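IMC sub-compartment protein ISP3 (Toxoplasma gondii, PDB 4CHJ) adopts a pleckstrin homology fold and belongs to the inner membrane complex sub-compartment proteins, a group critical for replication of the parasite. Local coordinates at residues 88-93 / 136-141; 80-85 / 122-127; 48-53 / 71-76. All coordinates share one frame; numbering follows the deposited sequence.

Interaction 1: 88-93 / 136-141; sequences AAVLYG and CFVSFL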
loop_
_atom_site.group_PDB
_atom_site.type_symbol
_atom_site.label_atom_id
_atom_site.label_comp_id
_atom_site.label_asym_id
_atom_site.label_seq_id
_atom_site.Cartn_x
_atom_site.Cartn_y
_atom_site.Cartn_z
ATOM N N ALA A 88 0.789 4.968 9.345
ATOM C CA ALA A 88 1.735 5.963 9.833
ATOM C C ALA A 88 2.818 6.339 8.830
ATOM O O ALA A 88 3.323 7.456 8.845
ATOM C CB ALA A 88 2.366 5.483 11.129
ATOM N N ALA A 89 3.179 5.400 7.967
ATOM C CA ALA A 89 4.237 5.645 7.002
ATOM C C ALA A 89 4.068 4.840 5.726
ATOM O O ALA A 89 3.448 3.785 5.722
ATOM C CB ALA A 89 5.593 5.363 7.625
ATOM N N VAL A 90 4.649 5.351 4.651
ATOM C CA VAL A 90 4.696 4.662 3.384
ATOM C C VAL A 90 6.156 4.532 2.999
ATOM O O VAL A 90 6.907 5.492 3.078
ATOM C CB VAL A 90 3.922 5.430 2.302
ATOM C CG1 VAL A 90 4.476 6.830 2.149
ATOM C CG2 VAL A 90 3.957 4.685 0.983
ATOM N N LEU A 91 6.584 3.336 2.624
ATOM C CA LEU A 91 7.972 3.168 2.239
ATOM C C LEU A 91 8.081 2.858 0.762
ATOM O O LEU A 91 7.684 1.795 0.315
ATOM C CB LEU A 91 8.613 2.072 3.074
ATOM C CG LEU A 91 8.302 2.214 4.559
ATOM C CD1 LEU A 91 8.310 0.871 5.254
ATOM C CD2 LEU A 91 9.267 3.174 5.221
ATOM N N TYR A 92 8.624 3.809 0.014
ATOM C CA TYR A 92 8.738 3.676 -1.425
ATOM C C TYR A 92 9.864 4.506 -2.023
ATOM O O TYR A 92 9.613 5.494 -2.690
ATOM C CB TYR A 92 7.413 4.046 -2.077
ATOM C CG TYR A 92 7.259 3.507 -3.464
ATOM C CD1 TYR A 92 6.926 2.185 -3.679
ATOM C CD2 TYR A 92 7.452 4.320 -4.563
ATOM C CE1 TYR A 92 6.786 1.684 -4.952
ATOM C CE2 TYR A 92 7.312 3.826 -5.842
ATOM C CZ TYR A 92 6.982 2.508 -6.027
ATOM O OH TYR A 92 6.844 2.017 -7.291
ATOM N N GLY A 93 11.103 4.109 -1.789
ATOM C CA GLY A 93 12.231 4.782 -2.398
ATOM C C GLY A 93 12.698 6.048 -1.706
ATOM O O GLY A 93 12.149 6.459 -0.695
ATOM N N CYS A 136 -0.124 4.461 -7.389
ATOM C CA CYS A 136 -1.430 4.918 -6.900
ATOM C C CYS A 136 -1.658 4.588 -5.441
ATOM O O CYS A 136 -2.259 5.375 -4.698
ATOM C CB CYS A 136 -2.562 4.304 -7.723
ATOM S SG CYS A 136 -2.636 4.943 -9.408
ATOM N N PHE A 137 -1.260 3.392 -5.029
ATOM C CA PHE A 137 -1.471 2.993 -3.650
ATOM C C PHE A 137 -0.598 3.885 -2.784
ATOM O O PHE A 137 -1.046 4.426 -1.765
ATOM C CB PHE A 137 -1.135 1.531 -3.492
ATOM C CG PHE A 137 -1.338 1.012 -2.120
ATOM C CD1 PHE A 137 -2.589 0.952 -1.571
ATOM C CD2 PHE A 137 -0.256 0.555 -1.373
ATOM C CE1 PHE A 137 -2.771 0.478 -0.290
ATOM C CE2 PHE A 137 -0.439 0.059 -0.099
ATOM C CZ PHE A 137 -1.696 0.013 0.436
ATOM N N VAL A 138 0.593 4.189 -3.284
ATOM C CA VAL A 138 1.475 5.130 -2.601
ATOM C C VAL A 138 0.788 6.515 -2.384
ATOM O O VAL A 138 0.829 7.090 -1.277
ATOM C CB VAL A 138 2.841 5.279 -3.340
ATOM C CG1 VAL A 138 3.672 6.402 -2.730
ATOM C CG2 VAL A 138 3.646 3.989 -3.265
ATOM N N SER A 139 0.116 7.015 -3.412
ATOM C CA SER A 139 -0.541 8.323 -3.329
ATOM C C SER A 139 -1.746 8.257 -2.429
ATOM O O SER A 139 -2.002 9.180 -1.669
ATOM C CB SER A 139 -0.947 8.802 -4.711
ATOM O OG SER A 139 0.199 9.242 -5.410
ATOM N N PHE A 140 -2.474 7.152 -2.492
ATOM C CA PHE A 140 -3.619 6.973 -1.620
ATOM C C PHE A 140 -3.165 6.952 -0.165
ATOM O O PHE A 140 -3.770 7.586 0.692
ATOM C CB PHE A 140 -4.343 5.674 -1.974
ATOM C CG PHE A 140 -5.284 5.194 -0.913
ATOM C CD1 PHE A 140 -6.384 5.945 -0.557
ATOM C CD2 PHE A 140 -5.060 3.994 -0.267
ATOM C CE1 PHE A 140 -7.251 5.507 0.421
ATOM C CE2 PHE A 140 -5.923 3.548 0.713
ATOM C CZ PHE A 140 -7.020 4.307 1.058
ATOM N N LEU A 141 -2.078 6.239 0.098
ATOM C CA LEU A 141 -1.524 6.145 1.441
ATOM C C LEU A 141 -1.057 7.506 1.919
ATOM O O LEU A 141 -1.222 7.856 3.081
ATOM C CB LEU A 141 -0.370 5.144 1.486
ATOM C CG LEU A 141 -0.748 3.667 1.423
ATOM C CD1 LEU A 141 0.460 2.792 1.702
ATOM C CD2 LEU A 141 -1.871 3.361 2.398
#
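Val138 sets its CG2 methyl over one face of the Tyr92 ring, and this is the tight part of the contact. The methyl lies 3.9 Å from the ring centroid, 22° off the normal, which meets the geometry of a CH-pi contact. It is displaced toward the rim at the base of the ring: Val138 CG2 is 3.7 Å from Tyr92 CG and 3.8 Å from Tyr92 CD1. The tyrosine comes into position because its CG stands anti to the backbone N (chi1 -160°), and the two side chains cross at about a right angle. At its far end the phenol is tethered by a hydrogen bond between Tyr92 OH and Pro110 O. Helix 131-149 is the C-terminal helix of the pleckstrin homology fold, and here one of its faces lies against the outermost strand, 87-91, of the bent antiparallel sheet. Two residues earlier, at Val90, the packing is slacker. Val90 reaches the helix with CG2 alone, the branch anti to its backbone N, and this methyl is 4.0 Å from Leu141 CD1 and 4.1 Å from Val138 CG1. The alpha carbons of Val90 and Leu141, 6.7 Å apart, are the closest pair across the segments. Burial differs across the contact: Val138 and Leu141 of the helix are buried, Val90 and Tyr92 on the strand side only partly. Ala89 and Leu91 start their side chains away from the helix, as alternation along a strand requires, and Ala88 at the exposed end shares with Ala89 a classic beta bulge opposite Arg116.

Interaction 2: 80-85 / 122-127; sequences RPIQLD and RAIAFS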
loop_
_atom_site.group_PDB
_atom_site.type_symbol
_atom_site.label_atom_id
_atom_site.label_comp_id
_atom_site.label_asym_id
_atom_site.label_seq_id
_atom_site.Cartn_x
_atom_site.Cartn_y
_atom_site.Cartn_z
ATOM N N ARG A 80 -8.263 -9.448 7.206
ATOM C CA ARG A 80 -7.496 -8.520 8.016
ATOM C C ARG A 80 -7.904 -7.077 7.649
ATOM O O ARG A 80 -7.680 -6.626 6.535
ATOM C CB ARG A 80 -5.980 -8.759 7.866
ATOM C CG ARG A 80 -5.105 -7.829 8.735
ATOM C CD ARG A 80 -3.761 -8.455 9.174
ATOM N NE ARG A 80 -2.635 -8.061 8.301
ATOM C CZ ARG A 80 -1.590 -8.841 7.980
ATOM N NH1 ARG A 80 -1.473 -10.070 8.472
ATOM N NH2 ARG A 80 -0.651 -8.390 7.152
ATOM N N PRO A 81 -8.588 -6.383 8.573
ATOM C CA PRO A 81 -8.980 -5.009 8.355
ATOM C C PRO A 81 -7.943 -4.048 8.876
ATOM O O PRO A 81 -7.442 -4.211 9.989
ATOM C CB PRO A 81 -10.275 -4.865 9.185
ATOM C CG PRO A 81 -10.520 -6.204 9.822
ATOM C CD PRO A 81 -9.212 -6.920 9.791
ATOM N N ILE A 82 -7.669 -3.026 8.091
ATOM C CA ILE A 82 -6.687 -2.051 8.434
ATOM C C ILE A 82 -7.406 -0.736 8.492
ATOM O O ILE A 82 -8.144 -0.394 7.591
ATOM C CB ILE A 82 -5.564 -1.988 7.374
ATOM C CG1 ILE A 82 -5.077 -3.403 7.025
ATOM C CG2 ILE A 82 -4.411 -1.126 7.869
ATOM C CD1 ILE A 82 -3.950 -3.447 6.011
ATOM N N GLN A 83 -7.167 0.007 9.562
ATOM C CA GLN A 83 -7.722 1.336 9.703
ATOM C C GLN A 83 -6.842 2.342 8.994
ATOM O O GLN A 83 -5.638 2.373 9.194
ATOM C CB GLN A 83 -7.844 1.705 11.176
ATOM C CG GLN A 83 -8.464 0.616 12.027
ATOM C CD GLN A 83 -9.929 0.862 12.291
ATOM O OE1 GLN A 83 -10.302 1.877 12.873
ATOM N NE2 GLN A 83 -10.769 -0.065 11.858
ATOM N N LEU A 84 -7.470 3.174 8.171
ATOM C CA LEU A 84 -6.783 4.210 7.414
ATOM C C LEU A 84 -6.142 5.194 8.374
ATOM O O LEU A 84 -5.072 5.737 8.113
ATOM C CB LEU A 84 -7.750 4.908 6.464
ATOM C CG LEU A 84 -8.427 3.975 5.459
ATOM C CD1 LEU A 84 -9.123 4.765 4.365
ATOM C CD2 LEU A 84 -7.428 2.997 4.865
ATOM N N ASP A 85 -6.811 5.395 9.499
ATOM C CA ASP A 85 -6.328 6.262 10.557
ATOM C C ASP A 85 -5.020 5.699 11.082
ATOM O O ASP A 85 -4.109 6.435 11.442
ATOM C CB ASP A 85 -7.360 6.371 11.685
ATOM C CG ASP A 85 -8.232 5.132 11.812
ATOM O OD1 ASP A 85 -9.062 4.886 10.913
ATOM O OD2 ASP A 85 -8.087 4.404 12.815
ATOM N N ARG A 122 4.223 -2.287 13.163
ATOM C CA ARG A 122 4.647 -3.223 12.122
ATOM C C ARG A 122 4.639 -2.689 10.687
ATOM O O ARG A 122 3.915 -1.755 10.354
ATOM C CB ARG A 122 3.852 -4.523 12.208
ATOM C CG ARG A 122 4.084 -5.272 13.502
ATOM C CD ARG A 122 3.916 -6.767 13.338
ATOM N NE ARG A 122 5.181 -7.424 13.037
ATOM C CZ ARG A 122 5.524 -8.620 13.497
ATOM N NH1 ARG A 122 4.697 -9.283 14.286
ATOM N NH2 ARG A 122 6.692 -9.150 13.169
ATOM N N ALA A 123 5.446 -3.321 9.845
ATOM C CA ALA A 123 5.575 -2.961 8.443
ATOM C C ALA A 123 4.978 -4.039 7.557
ATOM O O ALA A 123 5.174 -5.219 7.790
ATOM C CB ALA A 123 7.028 -2.731 8.087
ATOM N N ILE A 124 4.225 -3.620 6.554
ATOM C CA ILE A 124 3.522 -4.548 5.693
ATOM C C ILE A 124 3.905 -4.209 4.291
ATOM O O ILE A 124 4.127 -3.044 3.977
ATOM C CB ILE A 124 2.009 -4.386 5.834
ATOM C CG1 ILE A 124 1.633 -4.372 7.336
ATOM C CG2 ILE A 124 1.290 -5.497 5.069
ATOM C CD1 ILE A 124 0.171 -4.106 7.616
ATOM N N ALA A 125 4.006 -5.215 3.444
ATOM C CA ALA A 125 4.319 -4.978 2.063
ATOM C C ALA A 125 3.225 -5.554 1.206
ATOM O O ALA A 125 2.868 -6.746 1.357
ATOM C CB ALA A 125 5.660 -5.594 1.700
ATOM N N PHE A 126 2.665 -4.684 0.343
ATOM C CA PHE A 126 1.769 -5.082 -0.754
ATOM C C PHE A 126 2.532 -5.007 -2.081
ATOM O O PHE A 126 3.290 -4.084 -2.310
ATOM C CB PHE A 126 0.570 -4.125 -0.831
ATOM C CG PHE A 126 -0.401 -4.256 0.317
ATOM C CD1 PHE A 126 -0.262 -5.260 1.273
ATOM C CD2 PHE A 126 -1.469 -3.387 0.426
ATOM C CE1 PHE A 126 -1.169 -5.382 2.311
ATOM C CE2 PHE A 126 -2.384 -3.514 1.452
ATOM C CZ PHE A 126 -2.235 -4.520 2.395
ATOM N N SER A 127 2.309 -5.993 -2.934
ATOM C CA SER A 127 2.817 -6.001 -4.282
ATOM C C SER A 127 1.645 -5.906 -5.271
ATOM O O SER A 127 0.652 -6.642 -5.161
ATOM C CB SER A 127 3.600 -7.280 -4.541
ATOM O OG SER A 127 4.147 -7.266 -5.850
#
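Ile82 drives its CD1 methyl toward the Phe126 ring, ending 4.1 Å from Phe126 CZ. The two side chains arrive from opposite directions, and the methyl meets the ring obliquely. An extended chain gives the isoleucine its reach, since CD1 is anti to CA (chi2 -179°). The same methyl is 4.5 Å from Ile124 CD1, a looser contact. Next to these apolar side chains Arg80 adds a longer arm, bent at chi3 (97°), whose guanidinium comes to Ile124 edge-on: Arg80 NH2 is 4.1 Å from Ile124 CG2, with the methyl near the guanidinium plane. This is van der Waals contact at the exposed margin, whereas Ile82, Ile124 and Phe126 are buried. No backbone pairing joins the segments. The axes of strands 80-83 and 123-127 stay 12.3 Å apart at their closest and their directions differ by 111°, so side chains must bridge the gap. That near-orthogonal facing of strands from the two halves of a strongly bent sheet is the sandwich-like core of a pleckstrin homology domain. Around it, Leu73 and Met71 of the adjacent strand 70-75 touch Ile82, and Leu117 of strand 113-117 touches both isoleucines. Phe126 meets Phe115 edge-to-face and also packs against Phe137 of helix 131-149, the helix that Leu84 reaches through Phe140 and Glu144.

Interaction 3: 48-53 / 71-76; sequences MEVLFP and MNLTFN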
loop_
_atom_site.group_PDB
_atom_site.type_symbol
_atom_site.label_atom_id
_atom_site.label_comp_id
_atom_site.label_asym_id
_atom_site.label_seq_id
_atom_site.Cartn_x
_atom_site.Cartn_y
_atom_site.Cartn_z
ATOM N N MET A 48 -4.412 -8.104 -5.134
ATOM C CA MET A 48 -2.984 -7.807 -4.972
ATOM C C MET A 48 -2.319 -8.930 -4.157
ATOM O O MET A 48 -2.938 -9.974 -3.908
ATOM C CB MET A 48 -2.801 -6.460 -4.287
ATOM C CG MET A 48 -3.896 -6.147 -3.279
ATOM S SD MET A 48 -3.820 -7.221 -1.828
ATOM C CE MET A 48 -2.264 -6.653 -1.127
ATOM N N GLU A 49 -1.055 -8.739 -3.790
ATOM C CA GLU A 49 -0.323 -9.723 -2.972
ATOM C C GLU A 49 0.243 -9.093 -1.722
ATOM O O GLU A 49 0.828 -8.015 -1.772
ATOM C CB GLU A 49 0.849 -10.301 -3.754
ATOM C CG GLU A 49 0.474 -11.274 -4.833
ATOM C CD GLU A 49 1.659 -11.625 -5.697
ATOM O OE1 GLU A 49 2.727 -10.982 -5.541
ATOM O OE2 GLU A 49 1.533 -12.558 -6.516
ATOM N N VAL A 50 0.175 -9.830 -0.621
ATOM C CA VAL A 50 0.835 -9.424 0.604
ATOM C C VAL A 50 2.143 -10.192 0.755
ATOM O O VAL A 50 2.152 -11.417 0.771
ATOM C CB VAL A 50 -0.044 -9.715 1.827
ATOM C CG1 VAL A 50 0.717 -9.437 3.112
ATOM C CG2 VAL A 50 -1.320 -8.896 1.765
ATOM N N LEU A 51 3.246 -9.457 0.844
ATOM C CA LEU A 51 4.562 -10.038 1.071
ATOM C C LEU A 51 4.778 -10.432 2.524
ATOM O O LEU A 51 4.245 -9.799 3.429
ATOM C CB LEU A 51 5.659 -9.070 0.636
ATOM C CG LEU A 51 5.617 -8.608 -0.817
ATOM C CD1 LEU A 51 6.989 -8.136 -1.261
ATOM C CD2 LEU A 51 5.111 -9.725 -1.714
ATOM N N PHE A 52 5.585 -11.460 2.741
ATOM C CA PHE A 52 5.911 -11.897 4.090
ATOM C C PHE A 52 7.414 -11.999 4.271
ATOM O O PHE A 52 8.146 -12.249 3.324
ATOM C CB PHE A 52 5.227 -13.222 4.413
ATOM C CG PHE A 52 3.735 -13.128 4.451
ATOM C CD1 PHE A 52 3.096 -12.576 5.540
ATOM C CD2 PHE A 52 2.976 -13.569 3.389
ATOM C CE1 PHE A 52 1.723 -12.477 5.577
ATOM C CE2 PHE A 52 1.602 -13.475 3.417
ATOM C CZ PHE A 52 0.974 -12.925 4.514
ATOM N N PRO A 53 7.858 -11.911 5.516
ATOM C CA PRO A 53 9.287 -11.882 5.839
ATOM C C PRO A 53 10.027 -13.135 5.376
ATOM O O PRO A 53 11.168 -13.022 4.945
ATOM C CB PRO A 53 9.293 -11.789 7.364
ATOM C CG PRO A 53 8.005 -11.127 7.700
ATOM C CD PRO A 53 7.020 -11.643 6.696
ATOM N N MET A 71 -9.552 -0.434 5.202
ATOM C CA MET A 71 -9.311 -1.216 4.012
ATOM C C MET A 71 -9.183 -2.654 4.435
ATOM O O MET A 71 -8.511 -2.963 5.403
ATOM C CB MET A 71 -8.109 -0.719 3.217
ATOM C CG MET A 71 -6.750 -1.080 3.758
ATOM S SD MET A 71 -5.493 -0.293 2.744
ATOM C CE MET A 71 -4.050 -0.478 3.772
ATOM N N ASN A 72 -9.863 -3.532 3.720
ATOM C CA ASN A 72 -9.976 -4.906 4.143
ATOM C C ASN A 72 -9.222 -5.840 3.249
ATOM O O ASN A 72 -9.382 -5.816 2.041
ATOM C CB ASN A 72 -11.435 -5.325 4.163
ATOM C CG ASN A 72 -12.047 -5.203 5.529
ATOM O OD1 ASN A 72 -12.153 -4.110 6.075
ATOM N ND2 ASN A 72 -12.449 -6.330 6.095
ATOM N N LEU A 73 -8.412 -6.687 3.859
ATOM C CA LEU A 73 -7.721 -7.710 3.122
ATOM C C LEU A 73 -8.556 -8.954 3.256
ATOM O O LEU A 73 -8.884 -9.374 4.358
ATOM C CB LEU A 73 -6.346 -7.965 3.722
ATOM C CG LEU A 73 -5.209 -7.151 3.126
ATOM C CD1 LEU A 73 -5.117 -7.414 1.636
ATOM C CD2 LEU A 73 -5.457 -5.680 3.394
ATOM N N THR A 74 -8.910 -9.541 2.126
ATOM C CA THR A 74 -9.617 -10.803 2.152
ATOM C C THR A 74 -8.745 -11.880 1.579
ATOM O O THR A 74 -8.253 -11.764 0.454
ATOM C CB THR A 74 -10.929 -10.740 1.368
ATOM O OG1 THR A 74 -11.795 -9.781 1.987
ATOM C CG2 THR A 74 -11.607 -12.108 1.360
ATOM N N PHE A 75 -8.469 -12.873 2.418
ATOM C CA PHE A 75 -7.787 -14.092 2.029
ATOM C C PHE A 75 -8.530 -15.292 2.621
ATOM O O PHE A 75 -8.698 -15.387 3.831
ATOM C CB PHE A 75 -6.345 -14.033 2.527
ATOM C CG PHE A 75 -5.677 -15.366 2.623
ATOM C CD1 PHE A 75 -5.749 -16.264 1.579
ATOM C CD2 PHE A 75 -4.983 -15.721 3.761
ATOM C CE1 PHE A 75 -5.135 -17.495 1.667
ATOM C CE2 PHE A 75 -4.368 -16.951 3.858
ATOM C CZ PHE A 75 -4.445 -17.840 2.810
ATOM N N ASN A 76 -8.973 -16.208 1.774
ATOM C CA ASN A 76 -9.632 -17.416 2.253
ATOM C C ASN A 76 -10.785 -17.107 3.190
ATOM O O ASN A 76 -10.973 -17.781 4.196
ATOM C CB ASN A 76 -8.653 -18.365 2.934
ATOM C CG ASN A 76 -9.282 -19.709 3.251
ATOM O OD1 ASN A 76 -10.450 -19.945 2.947
ATOM N ND2 ASN A 76 -8.509 -20.597 3.861
#
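Leu73 meets Met48 and Val50 through a single methyl, CD1, in the core enclosed by the bent antiparallel sheet of the pleckstrin homology fold. The closest partner is sulfur: Met48 SD is 3.7 Å from Leu73 CD1. The terminal methyl follows at 4.0 Å from Met48 CE to Leu73 CD1, so the thioether lies against this branch with two consecutive atoms. The methionine is curled rather than extended, with bends at chi2 (69°) and chi3 (67°), and its chain crosses that of the leucine at about a right angle. Val50 offers CG2, the branch anti to its carbonyl carbon, which stands 4.1 Å from Leu73 CD1. All three residues are buried, and the contact is entirely apolar. Phe126 of strand 123-127 completes the first shell, touching Met48, Val50 and Leu73 alike, while Phe128 packs on Met48. The two strands are not paired with each other: the alpha carbons of Val50 and Leu73 are 9.1 Å apart, and strand 57-65 runs between them in the sheet. That middle strand sets the spacing, because Met48 and Val50 form backbone hydrogen bonds with Cys60 and Ile58, and Leu62 of the same strand touches Met48. Between Met48 and Val50, Glu49 starts its side chain away from strand 70-75, and its OE2 forms a salt bridge with Arg57 NH1.

All three contacts belong to one pleckstrin homology core and reach the same seven-stranded sheet. Along the chain, interaction 3 closes before the other two open, whereas interactions 1 and 2 interleave, with strand 78-83 leading to 87-91 and strand 123-127 to helix 131-149. Centres of interactions 2 and 3 are about 9 Å apart, and their strands are neighbours in pairs: 78-83 beside 70-75, and 123-127 beside 46-51. Interaction 1 is about 11 Å from interaction 2 and about 16 Å from interaction 3. Phe137 joins them, touching Phe126 and Met71, so the C-terminal helix packs onto the core that the two sheet halves enclose.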